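Local atomic coordinates of halohydrin epoxidase A (Corynebacterium sp., PDB entry 4Z9F), a protein that probably catalyses the reversible conversion of vicinal halohydrins to epoxides with release of hydrogen halide. Residues 86-91 / 142-147; 58-63 / 110-115. The protein carries 1 engineered substitution. All coordinates share one frame; numbering follows the deposited sequence.

Contact 1: 86-91 / 142-147; sequences MNRLPI and AYNPLY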
loop_
_atom_site.group_PDB
_atom_site.type_symbol
_atom_site.label_atom_id
_atom_site.label_comp_id
_atom_site.label_asym_id
_atom_site.label_seq_id
_atom_site.Cartn_x
_atom_site.Cartn_y
_atom_site.Cartn_z
ATOM N N MET C 86 -3.680 -24.384 11.177
ATOM C CA MET C 86 -3.494 -24.364 9.732
ATOM C C MET C 86 -3.118 -22.976 9.229
ATOM O O MET C 86 -2.472 -22.859 8.184
ATOM C CB MET C 86 -4.751 -24.881 9.023
ATOM C CG MET C 86 -5.050 -26.351 9.297
ATOM S SD MET C 86 -6.306 -27.054 8.188
ATOM C CE MET C 86 -5.353 -27.309 6.682
ATOM N N ASN C 87 -3.490 -21.921 9.953
ATOM C CA ASN C 87 -3.046 -20.585 9.573
ATOM C C ASN C 87 -1.525 -20.478 9.536
ATOM O O ASN C 87 -0.985 -19.644 8.797
ATOM C CB ASN C 87 -3.617 -19.540 10.531
ATOM C CG ASN C 87 -3.045 -19.654 11.941
ATOM O OD1 ASN C 87 -2.985 -20.735 12.516
ATOM N ND2 ASN C 87 -2.626 -18.523 12.500
ATOM N N ARG C 88 -0.820 -21.330 10.278
ATOM C CA ARG C 88 0.634 -21.283 10.328
ATOM C C ARG C 88 1.293 -22.360 9.481
ATOM O O ARG C 88 2.483 -22.628 9.665
ATOM C CB ARG C 88 1.116 -21.388 11.776
ATOM C CG ARG C 88 0.911 -20.112 12.557
ATOM C CD ARG C 88 1.338 -20.294 13.991
ATOM N NE ARG C 88 1.624 -19.013 14.617
ATOM C CZ ARG C 88 2.845 -18.508 14.751
ATOM N NH1 ARG C 88 3.009 -17.332 15.340
ATOM N NH2 ARG C 88 3.904 -19.185 14.312
ATOM N N LEU C 89 0.558 -22.981 8.556
ATOM C CA LEU C 89 1.168 -23.992 7.704
ATOM C C LEU C 89 2.281 -23.364 6.872
ATOM O O LEU C 89 2.061 -22.316 6.248
ATOM C CB LEU C 89 0.134 -24.642 6.784
ATOM C CG LEU C 89 -0.693 -25.737 7.469
ATOM C CD1 LEU C 89 -1.900 -26.110 6.629
ATOM C CD2 LEU C 89 0.168 -26.966 7.737
ATOM N N PRO C 90 3.470 -23.959 6.844
ATOM C CA PRO C 90 4.553 -23.473 5.989
ATOM C C PRO C 90 4.385 -24.010 4.569
ATOM O O PRO C 90 3.512 -24.819 4.278
ATOM C CB PRO C 90 5.800 -24.054 6.663
ATOM C CG PRO C 90 5.314 -25.363 7.223
ATOM C CD PRO C 90 3.855 -25.179 7.579
ATOM N N ILE C 91 5.265 -23.566 3.678
ATOM C CA ILE C 91 5.200 -24.056 2.306
ATOM C C ILE C 91 5.775 -25.467 2.203
ATOM O O ILE C 91 5.157 -26.367 1.620
ATOM C CB ILE C 91 5.921 -23.075 1.367
ATOM C CG1 ILE C 91 5.242 -21.707 1.436
ATOM C CG2 ILE C 91 5.933 -23.612 -0.044
ATOM C CD1 ILE C 91 6.164 -20.589 1.056
ATOM N N ALA C 142 6.033 -13.971 8.249
ATOM C CA ALA C 142 6.849 -15.121 7.859
ATOM C C ALA C 142 6.126 -16.450 8.052
ATOM O O ALA C 142 6.328 -17.385 7.270
ATOM C CB ALA C 142 8.156 -15.141 8.653
ATOM N N TYR C 143 5.297 -16.559 9.078
ATOM C CA TYR C 143 4.737 -17.853 9.438
ATOM C C TYR C 143 3.364 -18.096 8.827
ATOM O O TYR C 143 2.733 -19.111 9.144
ATOM C CB TYR C 143 4.680 -17.995 10.958
ATOM C CG TYR C 143 4.236 -16.745 11.694
ATOM C CD1 TYR C 143 2.886 -16.479 11.906
ATOM C CD2 TYR C 143 5.172 -15.844 12.206
ATOM C CE1 TYR C 143 2.470 -15.345 12.599
ATOM C CE2 TYR C 143 4.768 -14.705 12.899
ATOM C CZ TYR C 143 3.414 -14.465 13.094
ATOM O OH TYR C 143 3.007 -13.343 13.777
ATOM N N ASN C 144 2.902 -17.210 7.943
ATOM C CA ASN C 144 1.623 -17.365 7.246
ATOM C C ASN C 144 1.795 -17.349 5.725
ATOM O O ASN C 144 1.128 -16.565 5.041
ATOM C CB ASN C 144 0.647 -16.261 7.654
ATOM C CG ASN C 144 0.414 -16.183 9.139
ATOM O OD1 ASN C 144 0.644 -15.136 9.760
ATOM N ND2 ASN C 144 -0.072 -17.271 9.723
ATOM N N PRO C 145 2.629 -18.223 5.148
ATOM C CA PRO C 145 2.884 -18.132 3.702
ATOM C C PRO C 145 1.820 -18.769 2.824
ATOM O O PRO C 145 1.908 -18.645 1.595
ATOM C CB PRO C 145 4.221 -18.858 3.540
ATOM C CG PRO C 145 4.164 -19.927 4.621
ATOM C CD PRO C 145 3.356 -19.357 5.758
ATOM N N LEU C 146 0.847 -19.471 3.393
ATOM C CA LEU C 146 -0.291 -19.968 2.630
ATOM C C LEU C 146 -1.581 -19.280 3.029
ATOM O O LEU C 146 -2.383 -18.912 2.160
ATOM C CB LEU C 146 -0.439 -21.483 2.814
ATOM C CG LEU C 146 0.758 -22.287 2.301
ATOM C CD1 LEU C 146 0.614 -23.746 2.680
ATOM C CD2 LEU C 146 0.892 -22.125 0.793
ATOM N N TYR C 147 -1.756 -19.099 4.339
ATOM C CA TYR C 147 -2.871 -18.346 4.909
ATOM C C TYR C 147 -2.870 -16.895 4.445
ATOM O O TYR C 147 -3.931 -16.323 4.174
ATOM C CB TYR C 147 -2.766 -18.427 6.431
ATOM C CG TYR C 147 -3.800 -17.723 7.288
ATOM C CD1 TYR C 147 -3.530 -16.483 7.849
ATOM C CD2 TYR C 147 -4.992 -18.341 7.628
ATOM C CE1 TYR C 147 -4.447 -15.853 8.680
ATOM C CE2 TYR C 147 -5.917 -17.719 8.447
ATOM C CZ TYR C 147 -5.636 -16.475 8.977
ATOM O OH TYR C 147 -6.540 -15.840 9.802
HETATM O O HOH W 1 0.156 -20.371 6.234
#
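The carbonyl oxygen of Asn87 lies at the middle of the tightly packed part of this meeting of two loops. Asn144 ND2 donates to Asn87 O over 2.7 Å, with the acceptor close to the amide plane of Asn144 but the donor well above the carbonyl plane. A water adds a second donor to Asn87 O, donates to Leu89 O at 2.7 Å and accepts from the backbone N of Tyr147, so it bridges the loops at the first turn of helix 147-165. Beside it Asn87 CB sits over one face of the Tyr147 ring, a CH-pi contact 3.6 Å from the centroid. Further along, Ile91 CD1 lies on Pro145 CB at 3.6 Å.

The outer side is the exposed one: there the extended Arg88 chain lays its guanidinium flat on one face of Tyr143, planes only 5° apart and CZ 3.9 Å from the ring centroid, a stacked cation-pi pair.

Tyr147 OH is hydrogen-bonded to Arg151, four residues on, a spacing that matches the catalytic tyrosine-arginine pair of halohydrin dehalogenases. The Asn87 loop thus packs on what is probably the catalytic tyrosine of a short-chain dehydrogenase-like active site.

Contact 2: 58-63 / 110-115; sequences KPERLV and PILLLQ
Leu113 extends its CG anti to the backbone N (chi1 170°), and chi2 of 62° then sends CD1 across to the 58-63 segment. Leu112, the residue before it, instead sets CG beside its backbone N, anti to the carbonyl carbon, and offers CB and CD1 to the ring of Pro59. In Glu60 CG takes the crowded position between N and carbonyl carbon, and the chain bends at chi2 (-101°), which carries the carboxylate alongside Leu112.

Leu113 CD1 is the busiest tip. It approaches Pro59 O to 3.7 Å, meets Val63 CG2 at 3.9 Å, where the two side chains cross at about a right angle, and comes within 4.2 Å of Leu62 CB. The Pro59 ring lies side by side with Leu112, its CG 4.0 Å from Leu112 CB. Glu60 OE2 stands 4.1 Å from Leu112 CD1, a van der Waals neighbour rather than a polar partner.

The contact sets the turn that leads into short helix 62-67, and that helix's first residues, against long helix 96-123, on one face of the parallel Rossmann-type sheet of the short-chain dehydrogenase fold. Helix 62-67 is followed by strand 73-79, on which both sides lean, Val63 against Ile73 and Leu113 against Ile76. No hydrogen bond crosses between the segments, so they are held together by apolar packing, with Pro59 and Leu113 the pair whose CA atoms lie nearest across the segments, 4.9 Å apart.

Helix 96-123 is kinked at Pro110, whose N makes no bond to the preceding turn, but regular bonding resumes with Leu114 N to Pro110 O at 2.8 Å. Ile111 and Leu114, whose CB atoms point away from the 58-63 segment, pack on Leu157 of helix 147-165, and Ile111 also touches Phe103 of the second subunit.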
loop_
_atom_site.group_PDB
_atom_site.type_symbol
_atom_site.label_atom_id
_atom_site.label_comp_id
_atom_site.label_asym_id
_atom_site.label_seq_id
_atom_site.Cartn_x
_atom_site.Cartn_y
_atom_site.Cartn_z
ATOM N N LYS C 58 -23.398 -25.533 2.801
ATOM C CA LYS C 58 -22.711 -25.099 1.595
ATOM C C LYS C 58 -22.786 -23.580 1.465
ATOM O O LYS C 58 -23.826 -22.981 1.750
ATOM C CB LYS C 58 -23.312 -25.766 0.363
ATOM C CG LYS C 58 -22.952 -27.243 0.267
ATOM C CD LYS C 58 -23.600 -27.909 -0.934
ATOM C CE LYS C 58 -23.319 -29.401 -0.935
ATOM N NZ LYS C 58 -24.301 -30.159 -1.764
ATOM N N PRO C 59 -21.688 -22.932 1.072
ATOM C CA PRO C 59 -21.700 -21.466 1.040
ATOM C C PRO C 59 -22.714 -20.903 0.064
ATOM O O PRO C 59 -23.315 -19.865 0.351
ATOM C CB PRO C 59 -20.261 -21.114 0.641
ATOM C CG PRO C 59 -19.767 -22.318 -0.088
ATOM C CD PRO C 59 -20.420 -23.496 0.575
ATOM N N GLU C 60 -22.937 -21.565 -1.076
ATOM C CA GLU C 60 -23.868 -21.053 -2.078
ATOM C C GLU C 60 -25.320 -21.165 -1.645
ATOM O O GLU C 60 -26.190 -20.596 -2.313
ATOM C CB GLU C 60 -23.685 -21.796 -3.401
ATOM C CG GLU C 60 -23.971 -23.288 -3.298
ATOM C CD GLU C 60 -22.712 -24.136 -3.211
ATOM O OE1 GLU C 60 -22.605 -25.116 -3.979
ATOM O OE2 GLU C 60 -21.825 -23.827 -2.385
ATOM N N ARG C 61 -25.608 -21.885 -0.562
ATOM C CA ARG C 61 -26.982 -22.076 -0.121
ATOM C C ARG C 61 -27.346 -21.263 1.112
ATOM O O ARG C 61 -28.527 -21.216 1.473
ATOM C CB ARG C 61 -27.249 -23.568 0.139
ATOM C CG ARG C 61 -27.285 -24.396 -1.142
ATOM C CD ARG C 61 -27.170 -25.886 -0.881
ATOM N NE ARG C 61 -27.225 -26.649 -2.128
ATOM C CZ ARG C 61 -27.589 -27.926 -2.212
ATOM N NH1 ARG C 61 -27.928 -28.600 -1.118
ATOM N NH2 ARG C 61 -27.609 -28.532 -3.393
ATOM N N LEU C 62 -26.380 -20.591 1.743
ATOM C CA LEU C 62 -26.661 -19.872 2.982
ATOM C C LEU C 62 -27.617 -18.708 2.778
ATOM O O LEU C 62 -28.400 -18.387 3.679
ATOM C CB LEU C 62 -25.359 -19.355 3.597
ATOM C CG LEU C 62 -24.392 -20.448 4.025
ATOM C CD1 LEU C 62 -23.148 -19.803 4.592
ATOM C CD2 LEU C 62 -25.062 -21.384 5.045
ATOM N N VAL C 63 -27.555 -18.038 1.629
ATOM C CA VAL C 63 -28.395 -16.860 1.450
ATOM C C VAL C 63 -29.859 -17.272 1.323
ATOM O O VAL C 63 -30.734 -16.702 1.981
ATOM C CB VAL C 63 -27.924 -16.029 0.242
ATOM C CG1 VAL C 63 -28.940 -14.953 -0.092
ATOM C CG2 VAL C 63 -26.566 -15.390 0.537
ATOM N N PRO C 110 -15.833 -17.733 0.583
ATOM C CA PRO C 110 -16.460 -16.404 0.521
ATOM C C PRO C 110 -16.851 -15.975 -0.891
ATOM O O PRO C 110 -17.861 -15.281 -1.046
ATOM C CB PRO C 110 -15.398 -15.474 1.132
ATOM C CG PRO C 110 -14.106 -16.253 1.078
ATOM C CD PRO C 110 -14.493 -17.687 1.203
ATOM N N ILE C 111 -16.112 -16.377 -1.930
ATOM C CA ILE C 111 -16.500 -16.014 -3.295
ATOM C C ILE C 111 -17.837 -16.656 -3.666
ATOM O O ILE C 111 -18.729 -16.002 -4.218
ATOM C CB ILE C 111 -15.395 -16.405 -4.291
ATOM C CG1 ILE C 111 -14.265 -15.376 -4.248
ATOM C CG2 ILE C 111 -15.962 -16.509 -5.705
ATOM C CD1 ILE C 111 -13.039 -15.790 -5.032
ATOM N N LEU C 112 -17.992 -17.951 -3.376
ATOM C CA LEU C 112 -19.250 -18.631 -3.676
ATOM C C LEU C 112 -20.402 -18.033 -2.881
ATOM O O LEU C 112 -21.524 -17.925 -3.390
ATOM C CB LEU C 112 -19.134 -20.134 -3.391
ATOM C CG LEU C 112 -18.198 -20.953 -4.283
ATOM C CD1 LEU C 112 -18.271 -22.426 -3.921
ATOM C CD2 LEU C 112 -18.506 -20.741 -5.758
ATOM N N LEU C 113 -20.152 -17.656 -1.623
ATOM C CA LEU C 113 -21.175 -16.980 -0.833
ATOM C C LEU C 113 -21.549 -15.642 -1.457
ATOM O O LEU C 113 -22.730 -15.358 -1.681
ATOM C CB LEU C 113 -20.691 -16.777 0.600
ATOM C CG LEU C 113 -21.546 -15.866 1.488
ATOM C CD1 LEU C 113 -22.938 -16.456 1.660
ATOM C CD2 LEU C 113 -20.898 -15.695 2.847
ATOM N N LEU C 114 -20.547 -14.801 -1.746
ATOM C CA LEU C 114 -20.824 -13.508 -2.373
ATOM C C LEU C 114 -21.549 -13.675 -3.709
ATOM O O LEU C 114 -22.493 -12.931 -4.000
ATOM C CB LEU C 114 -19.521 -12.721 -2.563
ATOM C CG LEU C 114 -19.625 -11.380 -3.295
ATOM C CD1 LEU C 114 -20.461 -10.374 -2.511
ATOM C CD2 LEU C 114 -18.241 -10.815 -3.612
ATOM N N GLN C 115 -21.118 -14.641 -4.533
ATOM C CA GLN C 115 -21.749 -14.853 -5.838
ATOM C C GLN C 115 -23.239 -15.108 -5.676
ATOM O O GLN C 115 -24.064 -14.513 -6.379
ATOM C CB GLN C 115 -21.082 -16.025 -6.576
ATOM C CG GLN C 115 -21.722 -16.383 -7.923
ATOM C CD GLN C 115 -21.085 -17.593 -8.618
ATOM O OE1 GLN C 115 -20.975 -18.674 -8.037
ATOM N NE2 GLN C 115 -20.680 -17.412 -9.883
#

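In the fold
Within one subunit contacts 1 and 2 do not touch: their centres are 25 Å apart and their nearest atoms about 11 Å. Helix 96-123 connects them, since it packs against Leu146 and Tyr147 of contact 1 through Ile99 and Leu106 before supplying the 110-115 segment of contact 2. Across the subunit interface they come together directly: Gln115 NE2 of one subunit bonds to Ile91 O of the second subunit, and Ile111 packs on Leu146 there. Contact 1 lies at the probable active site, around Tyr147 and Arg151, whereas contact 2 belongs to the packing of helices on the sheet, so the interface links one subunit's helix layer with the probable catalytic region of its partner.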